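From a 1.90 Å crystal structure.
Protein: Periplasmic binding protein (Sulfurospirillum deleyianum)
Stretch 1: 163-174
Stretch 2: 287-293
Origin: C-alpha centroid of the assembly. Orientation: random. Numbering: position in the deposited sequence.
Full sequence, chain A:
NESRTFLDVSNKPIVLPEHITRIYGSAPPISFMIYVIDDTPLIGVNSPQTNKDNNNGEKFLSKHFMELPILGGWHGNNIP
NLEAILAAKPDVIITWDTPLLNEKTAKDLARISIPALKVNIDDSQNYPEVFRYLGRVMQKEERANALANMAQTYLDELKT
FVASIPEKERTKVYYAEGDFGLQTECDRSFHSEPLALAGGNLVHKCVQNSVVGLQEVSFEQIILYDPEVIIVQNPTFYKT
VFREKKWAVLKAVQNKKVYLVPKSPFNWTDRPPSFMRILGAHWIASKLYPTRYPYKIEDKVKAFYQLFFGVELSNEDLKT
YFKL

Stretch 1 163-174: ASIPEKERTKVY
Stretch 2 287-293: KLYPTRY

Y289 organises this contact, with R292 and L288 covering nearly as much. A helix that begins earlier in the chain ends at L288, and Y289 is the first residue to leave helical phi/psi (-133/64); its CA-to-CB bond points toward stretch 1, with chi1 m and chi2 -72°. There a 3-10 turn, 167-169, runs through extended residues into the strand that carries V173 and Y174 and continues along the chain. The register is set by T171 opposite L288, CA to CA 5.9 Å, and more loosely by I165 and R292, 8.9 Å between CA atoms.

The rule at the centre is backbone capture by a buried side chain: T171 N donates to Y289 OH at 3.0 Å and 162°. T171, chi1 m, returns the favour, its OG1 donating to L288 O at 2.8 Å, so the last helical residue gains a partner for its carbonyl. I165 (m, m) sets CG1 over one face of the tyrosine ring, and its CG2 is 3.8 Å from Y289 CE1, while E169 O and R170 CA sit at the ring edge.

L288 (m, t) supplies the apolar flank: its CD2 lies 3.9 Å from V173 CB and equally far from T171 CG2.

R292 (chi1 m, chi2 146° between wells, chi3 t, chi4 -73°) reaches past I165 to form a salt bridge with E169 (m, t). The modelled distance from R292 NH2 to E169 OE1, 2.4 Å, is too short to trust in detail.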

# COMPACT_ATOMS: atom_id res chain seq x y z
N ALA A 163 4.94 8.21 -19.16
CA ALA A 163 5.39 7.97 -20.54
C ALA A 163 5.92 9.22 -21.24
O ALA A 163 6.77 9.12 -22.13
CB ALA A 163 4.27 7.34 -21.36
N SER A 164 5.44 10.40 -20.85
CA SER A 164 5.91 11.66 -21.44
C SER A 164 7.28 12.15 -20.92
O SER A 164 7.82 13.13 -21.43
CB SER A 164 4.86 12.77 -21.26
OG SER A 164 4.88 13.31 -19.95
N ILE A 165 7.82 11.47 -19.91
CA ILE A 165 9.13 11.82 -19.35
C ILE A 165 10.19 10.89 -19.95
O ILE A 165 10.18 9.70 -19.64
CB ILE A 165 9.17 11.65 -17.81
CG1 ILE A 165 7.95 12.28 -17.14
CG2 ILE A 165 10.46 12.23 -17.23
CD1 ILE A 165 7.82 13.77 -17.37
N PRO A 166 11.10 11.42 -20.79
CA PRO A 166 12.18 10.58 -21.33
C PRO A 166 12.99 9.91 -20.23
O PRO A 166 13.17 10.49 -19.15
CB PRO A 166 13.06 11.58 -22.09
CG PRO A 166 12.19 12.75 -22.37
CD PRO A 166 11.20 12.82 -21.24
N GLU A 167 13.50 8.72 -20.51
CA GLU A 167 14.20 7.92 -19.49
C GLU A 167 15.40 8.66 -18.89
O GLU A 167 15.64 8.57 -17.69
CB GLU A 167 14.62 6.57 -20.06
CG GLU A 167 13.44 5.72 -20.53
CD GLU A 167 13.61 4.25 -20.23
OE1 GLU A 167 14.56 3.63 -20.77
OE2 GLU A 167 12.78 3.70 -19.46
N LYS A 168 16.12 9.40 -19.73
CA LYS A 168 17.27 10.20 -19.27
C LYS A 168 16.90 11.41 -18.40
O LYS A 168 17.77 12.00 -17.78
CB LYS A 168 18.11 10.68 -20.47
CG LYS A 168 19.25 9.76 -20.85
CD LYS A 168 18.77 8.34 -21.14
CE LYS A 168 19.78 7.57 -21.98
NZ LYS A 168 19.20 6.30 -22.50
N GLU A 169 15.62 11.77 -18.36
CA GLU A 169 15.14 12.88 -17.54
C GLU A 169 14.38 12.42 -16.28
O GLU A 169 13.79 13.24 -15.59
CB GLU A 169 14.27 13.81 -18.37
CG GLU A 169 15.03 14.55 -19.47
CD GLU A 169 14.14 15.40 -20.35
OE1 GLU A 169 12.97 15.63 -19.99
OE2 GLU A 169 14.61 15.85 -21.42
N ARG A 170 14.41 11.12 -15.98
CA ARG A 170 13.70 10.59 -14.82
C ARG A 170 14.39 11.00 -13.53
O ARG A 170 15.61 10.90 -13.41
CB ARG A 170 13.59 9.06 -14.88
CG ARG A 170 12.83 8.53 -16.09
CD ARG A 170 11.34 8.62 -15.88
NE ARG A 170 10.55 8.27 -17.07
CZ ARG A 170 9.96 7.10 -17.29
NH1 ARG A 170 10.06 6.10 -16.42
NH2 ARG A 170 9.26 6.92 -18.40
N THR A 171 13.61 11.45 -12.55
CA THR A 171 14.14 11.98 -11.30
C THR A 171 14.76 10.87 -10.44
O THR A 171 14.09 9.89 -10.14
CB THR A 171 13.01 12.68 -10.51
OG1 THR A 171 12.46 13.72 -11.32
CG2 THR A 171 13.50 13.27 -9.19
N LYS A 172 16.02 11.03 -10.05
CA LYS A 172 16.65 10.09 -9.13
C LYS A 172 16.06 10.23 -7.73
O LYS A 172 15.98 11.34 -7.18
CB LYS A 172 18.16 10.30 -9.08
CG LYS A 172 18.87 9.98 -10.39
CD LYS A 172 20.27 10.58 -10.45
CE LYS A 172 21.21 9.94 -9.45
NZ LYS A 172 22.47 10.74 -9.29
N VAL A 173 15.63 9.11 -7.16
CA VAL A 173 14.99 9.11 -5.85
C VAL A 173 15.58 8.03 -4.93
O VAL A 173 15.86 6.91 -5.36
CB VAL A 173 13.43 9.00 -5.98
CG1 VAL A 173 13.01 7.77 -6.77
CG2 VAL A 173 12.76 9.00 -4.62
N TYR A 174 15.78 8.41 -3.67
CA TYR A 174 16.20 7.51 -2.62
C TYR A 174 15.04 7.33 -1.65
O TYR A 174 14.49 8.31 -1.14
CB TYR A 174 17.43 8.05 -1.88
CG TYR A 174 17.86 7.20 -0.72
CD1 TYR A 174 18.33 5.91 -0.93
CD2 TYR A 174 17.77 7.65 0.59
CE1 TYR A 174 18.72 5.10 0.13
CE2 TYR A 174 18.15 6.85 1.66
CZ TYR A 174 18.62 5.58 1.42
OH TYR A 174 19.01 4.77 2.45
N LYS A 287 5.92 15.16 -6.34
CA LYS A 287 7.19 15.51 -5.71
C LYS A 287 8.38 15.30 -6.65
O LYS A 287 9.33 16.07 -6.60
CB LYS A 287 7.38 14.71 -4.42
CG LYS A 287 6.31 14.93 -3.36
CD LYS A 287 6.09 16.40 -3.02
CE LYS A 287 5.09 16.56 -1.90
NZ LYS A 287 4.52 17.94 -1.89
N LEU A 288 8.33 14.27 -7.49
CA LEU A 288 9.41 14.01 -8.46
C LEU A 288 9.44 15.03 -9.62
O LEU A 288 10.50 15.33 -10.16
CB LEU A 288 9.28 12.60 -9.03
CG LEU A 288 9.35 11.41 -8.06
CD1 LEU A 288 9.21 10.10 -8.85
CD2 LEU A 288 10.64 11.41 -7.26
N TYR A 289 8.27 15.54 -9.98
CA TYR A 289 8.09 16.39 -11.16
C TYR A 289 7.27 17.62 -10.80
O TYR A 289 6.17 17.81 -11.31
CB TYR A 289 7.43 15.58 -12.28
CG TYR A 289 8.28 14.39 -12.64
CD1 TYR A 289 9.47 14.57 -13.33
CD2 TYR A 289 7.95 13.10 -12.21
CE1 TYR A 289 10.28 13.51 -13.64
CE2 TYR A 289 8.77 12.02 -12.51
CZ TYR A 289 9.94 12.24 -13.22
OH TYR A 289 10.78 11.20 -13.54
N PRO A 290 7.81 18.48 -9.92
CA PRO A 290 7.05 19.63 -9.44
C PRO A 290 6.63 20.62 -10.53
O PRO A 290 5.60 21.28 -10.39
CB PRO A 290 7.99 20.30 -8.42
CG PRO A 290 9.33 19.75 -8.68
CD PRO A 290 9.14 18.39 -9.29
N THR A 291 7.40 20.70 -11.61
CA THR A 291 7.05 21.60 -12.71
C THR A 291 6.25 20.90 -13.82
O THR A 291 5.45 21.54 -14.48
CB THR A 291 8.29 22.28 -13.30
OG1 THR A 291 9.18 21.30 -13.83
CG2 THR A 291 9.00 23.09 -12.23
N ARG A 292 6.46 19.60 -14.02
CA ARG A 292 5.81 18.88 -15.12
C ARG A 292 4.49 18.21 -14.71
O ARG A 292 3.61 18.03 -15.55
CB ARG A 292 6.74 17.81 -15.70
CG ARG A 292 7.98 18.33 -16.44
CD ARG A 292 9.14 17.37 -16.20
NE ARG A 292 10.17 17.36 -17.24
CZ ARG A 292 10.04 16.82 -18.45
NH1 ARG A 292 8.89 16.27 -18.84
NH2 ARG A 292 11.05 16.86 -19.30
N TYR A 293 4.35 17.83 -13.45
CA TYR A 293 3.15 17.10 -13.01
C TYR A 293 1.91 17.96 -13.27
O TYR A 293 1.79 19.03 -12.71
CB TYR A 293 3.25 16.73 -11.53
CG TYR A 293 2.06 15.96 -11.01
CD1 TYR A 293 1.90 14.61 -11.30
CD2 TYR A 293 1.09 16.58 -10.23
CE1 TYR A 293 0.79 13.90 -10.82
CE2 TYR A 293 -0.00 15.89 -9.76
CZ TYR A 293 -0.14 14.55 -10.05
OH TYR A 293 -1.24 13.89 -9.57